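Local coordinates for protein glucosamine-6-phosphate deaminase (Thermotoga maritima, PDB 1J5X) that belongs to the SIS-domain proteins and folds into two alpha/beta halves, each built around a parallel sheet, at residues E26-K29 against F30-F34. Sequence-based numbering, arbitrary orientation.
Sequences ELKK and FFENF
Helix 27-35, a short amphipathic helix of this double alpha/beta SIS-type fold, is preceded by E26 at the N-cap position, and the contact is its first turns, with K28 facing E32 and K29 facing N33, each an i to i+4 pair. Successive i+4 backbone bonds build the helix: F30 N donates to E26 O (3.0 Å), F31 N to L27 O (2.7 Å) and E32 N to K28 O (2.8 Å). On the exposed side K28 and E32 form a salt bridge, K28 NZ to E32 OE2 at 2.8 Å, in which the ammonium comes to the syn side of the carboxylate but lies 30° out of its plane. K28 leaves the backbone extended, CG anti to N, and only its last torsion bends (chi4 -84°), which turns NZ onto OE2; CE also lies close to that oxygen. The buried face carries L27, F30 and F31. L27 CD1 comes to 4.4 Å from F30 CD2, a loose apolar touch, and L27 O lies at the edge of the F30 ring, near its plane. Both residues pack on M166 of helix 162-179, while F31 lies against S187 and V190 of helix 184-205. The short helix thus rests on two longer ones. At K29 the carbonyl oxygen is gripped twice by one residue: N33 N donates to K29 O at 2.8 Å, and N33 ND2 reaches the same oxygen from the other face of the carbonyl plane. With chi1 -71° the N33 amide folds back along the helix, and K29 O sits almost exactly in its plane, 2.9 Å from N33 ND2.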
ATOM      1  N   GLU A  26       3.552  14.997  -9.105  1.00 28.76           N
ATOM      2  CA  GLU A  26       2.161  15.384  -9.177  1.00 26.75           C
ATOM      3  C   GLU A  26       1.358  15.270  -7.889  1.00 24.16           C
ATOM      4  O   GLU A  26       0.183  15.610  -7.847  1.00 23.06           O
ATOM      5  CB  GLU A  26       1.493  14.520 -10.257  1.00 31.61           C
ATOM      6  CG  GLU A  26       2.375  14.420 -11.534  1.00 36.49           C
ATOM      7  CD  GLU A  26       1.643  13.834 -12.765  1.00 44.22           C
ATOM      8  OE1 GLU A  26       0.655  13.074 -12.585  1.00 43.63           O
ATOM      9  OE2 GLU A  26       2.070  14.116 -13.927  1.00 47.42           O
ATOM     10  N   LEU A  27       1.995  14.785  -6.851  1.00 23.68           N
ATOM     11  CA  LEU A  27       1.275  14.555  -5.597  1.00 25.35           C
ATOM     12  C   LEU A  27       0.691  15.814  -4.977  1.00 26.58           C
ATOM     13  O   LEU A  27      -0.444  15.813  -4.540  1.00 26.16           O
ATOM     14  CB  LEU A  27       2.211  13.849  -4.604  1.00 24.28           C
ATOM     15  CG  LEU A  27       1.565  13.333  -3.309  1.00 21.77           C
ATOM     16  CD1 LEU A  27       0.500  12.208  -3.661  1.00 21.23           C
ATOM     17  CD2 LEU A  27       2.700  12.777  -2.427  1.00 23.50           C
ATOM     18  N   LYS A  28       1.479  16.885  -4.939  1.00 26.32           N
ATOM     19  CA  LYS A  28       0.972  18.122  -4.352  1.00 25.96           C
ATOM     20  C   LYS A  28      -0.243  18.639  -5.082  1.00 25.94           C
ATOM     21  O   LYS A  28      -1.242  19.089  -4.501  1.00 24.99           O
ATOM     22  CB  LYS A  28       2.077  19.189  -4.295  1.00 27.48           C
ATOM     23  CG  LYS A  28       1.636  20.482  -3.579  1.00 28.65           C
ATOM     24  CD  LYS A  28       2.866  21.340  -3.232  1.00 36.68           C
ATOM     25  CE  LYS A  28       2.526  22.615  -2.446  1.00 38.45           C
ATOM     26  NZ  LYS A  28       2.100  23.749  -3.334  1.00 40.55           N
ATOM     27  N   LYS A  29      -0.182  18.574  -6.406  1.00 26.27           N
ATOM     28  CA  LYS A  29      -1.325  19.016  -7.181  1.00 27.78           C
ATOM     29  C   LYS A  29      -2.572  18.188  -6.890  1.00 24.29           C
ATOM     30  O   LYS A  29      -3.673  18.716  -6.746  1.00 25.21           O
ATOM     31  CB  LYS A  29      -0.979  18.902  -8.677  1.00 30.40           C
ATOM     32  CG  LYS A  29      -2.096  19.263  -9.630  1.00 38.97           C
ATOM     33  CD  LYS A  29      -1.500  19.203 -11.066  1.00 43.65           C
ATOM     34  CE  LYS A  29      -2.478  19.645 -12.149  1.00 45.84           C
ATOM     35  NZ  LYS A  29      -1.898  19.285 -13.475  1.00 47.75           N
ATOM     36  N   PHE A  30      -2.385  16.872  -6.832  1.00 24.78           N
ATOM     37  CA  PHE A  30      -3.484  15.979  -6.567  1.00 24.50           C
ATOM     38  C   PHE A  30      -4.001  16.294  -5.156  1.00 21.61           C
ATOM     39  O   PHE A  30      -5.202  16.379  -4.919  1.00 21.44           O
ATOM     40  CB  PHE A  30      -2.991  14.522  -6.628  1.00 23.74           C
ATOM     41  CG  PHE A  30      -3.938  13.544  -6.003  1.00 25.12           C
ATOM     42  CD1 PHE A  30      -5.091  13.151  -6.659  1.00 24.11           C
ATOM     43  CD2 PHE A  30      -3.675  13.029  -4.703  1.00 23.14           C
ATOM     44  CE1 PHE A  30      -6.008  12.244  -6.065  1.00 26.06           C
ATOM     45  CE2 PHE A  30      -4.574  12.130  -4.086  1.00 23.20           C
ATOM     46  CZ  PHE A  30      -5.743  11.731  -4.760  1.00 26.62           C
ATOM     47  N   PHE A  31      -3.067  16.433  -4.219  1.00 22.83           N
ATOM     48  CA  PHE A  31      -3.464  16.712  -2.828  1.00 23.52           C
ATOM     49  C   PHE A  31      -4.316  17.978  -2.743  1.00 26.41           C
ATOM     50  O   PHE A  31      -5.412  17.993  -2.126  1.00 26.50           O
ATOM     51  CB  PHE A  31      -2.191  16.882  -1.979  1.00 22.14           C
ATOM     52  CG  PHE A  31      -2.476  17.212  -0.535  1.00 22.65           C
ATOM     53  CD1 PHE A  31      -3.133  16.299   0.297  1.00 20.77           C
ATOM     54  CD2 PHE A  31      -2.087  18.464  -0.013  1.00 27.10           C
ATOM     55  CE1 PHE A  31      -3.416  16.612   1.639  1.00 22.97           C
ATOM     56  CE2 PHE A  31      -2.356  18.802   1.333  1.00 26.79           C
ATOM     57  CZ  PHE A  31      -3.022  17.888   2.164  1.00 24.78           C
ATOM     58  N   GLU A  32      -3.838  19.036  -3.405  1.00 26.96           N
ATOM     59  CA  GLU A  32      -4.506  20.333  -3.310  1.00 30.61           C
ATOM     60  C   GLU A  32      -5.769  20.430  -4.095  1.00 31.33           C
ATOM     61  O   GLU A  32      -6.713  21.087  -3.690  1.00 30.94           O
ATOM     62  CB  GLU A  32      -3.546  21.453  -3.719  1.00 33.11           C
ATOM     63  CG  GLU A  32      -2.281  21.506  -2.849  1.00 35.06           C
ATOM     64  CD  GLU A  32      -1.312  22.613  -3.252  1.00 40.00           C
ATOM     65  OE1 GLU A  32      -1.409  23.098  -4.408  1.00 40.76           O
ATOM     66  OE2 GLU A  32      -0.446  22.994  -2.432  1.00 37.40           O
ATOM     67  N   ASN A  33      -5.818  19.758  -5.238  1.00 30.94           N
ATOM     68  CA  ASN A  33      -7.037  19.863  -6.005  1.00 32.93           C
ATOM     69  C   ASN A  33      -8.143  18.892  -5.653  1.00 30.52           C
ATOM     70  O   ASN A  33      -9.324  19.210  -5.809  1.00 32.45           O
ATOM     71  CB  ASN A  33      -6.680  19.797  -7.482  1.00 35.71           C
ATOM     72  CG  ASN A  33      -5.986  21.041  -7.926  1.00 40.05           C
ATOM     73  OD1 ASN A  33      -6.776  22.025  -8.345  1.00 44.97           O
ATOM     74  ND2 ASN A  33      -4.757  21.157  -7.852  1.00 43.81           N
ATOM     75  N   PHE A  34      -7.783  17.708  -5.176  1.00 26.63           N
ATOM     76  CA  PHE A  34      -8.791  16.724  -4.854  1.00 24.86           C
ATOM     77  C   PHE A  34      -8.892  16.454  -3.325  1.00 23.55           C
ATOM     78  O   PHE A  34      -9.966  16.483  -2.764  1.00 25.46           O
ATOM     79  CB  PHE A  34      -8.462  15.371  -5.548  1.00 25.30           C
ATOM     80  CG  PHE A  34      -9.424  14.270  -5.214  1.00 25.97           C
ATOM     81  CD1 PHE A  34     -10.679  14.209  -5.844  1.00 27.18           C
ATOM     82  CD2 PHE A  34      -9.071  13.260  -4.325  1.00 24.14           C
ATOM     83  CE1 PHE A  34     -11.563  13.144  -5.593  1.00 27.82           C
ATOM     84  CE2 PHE A  34      -9.922  12.200  -4.066  1.00 25.93           C
ATOM     85  CZ  PHE A  34     -11.177  12.122  -4.693  1.00 28.35           C
TER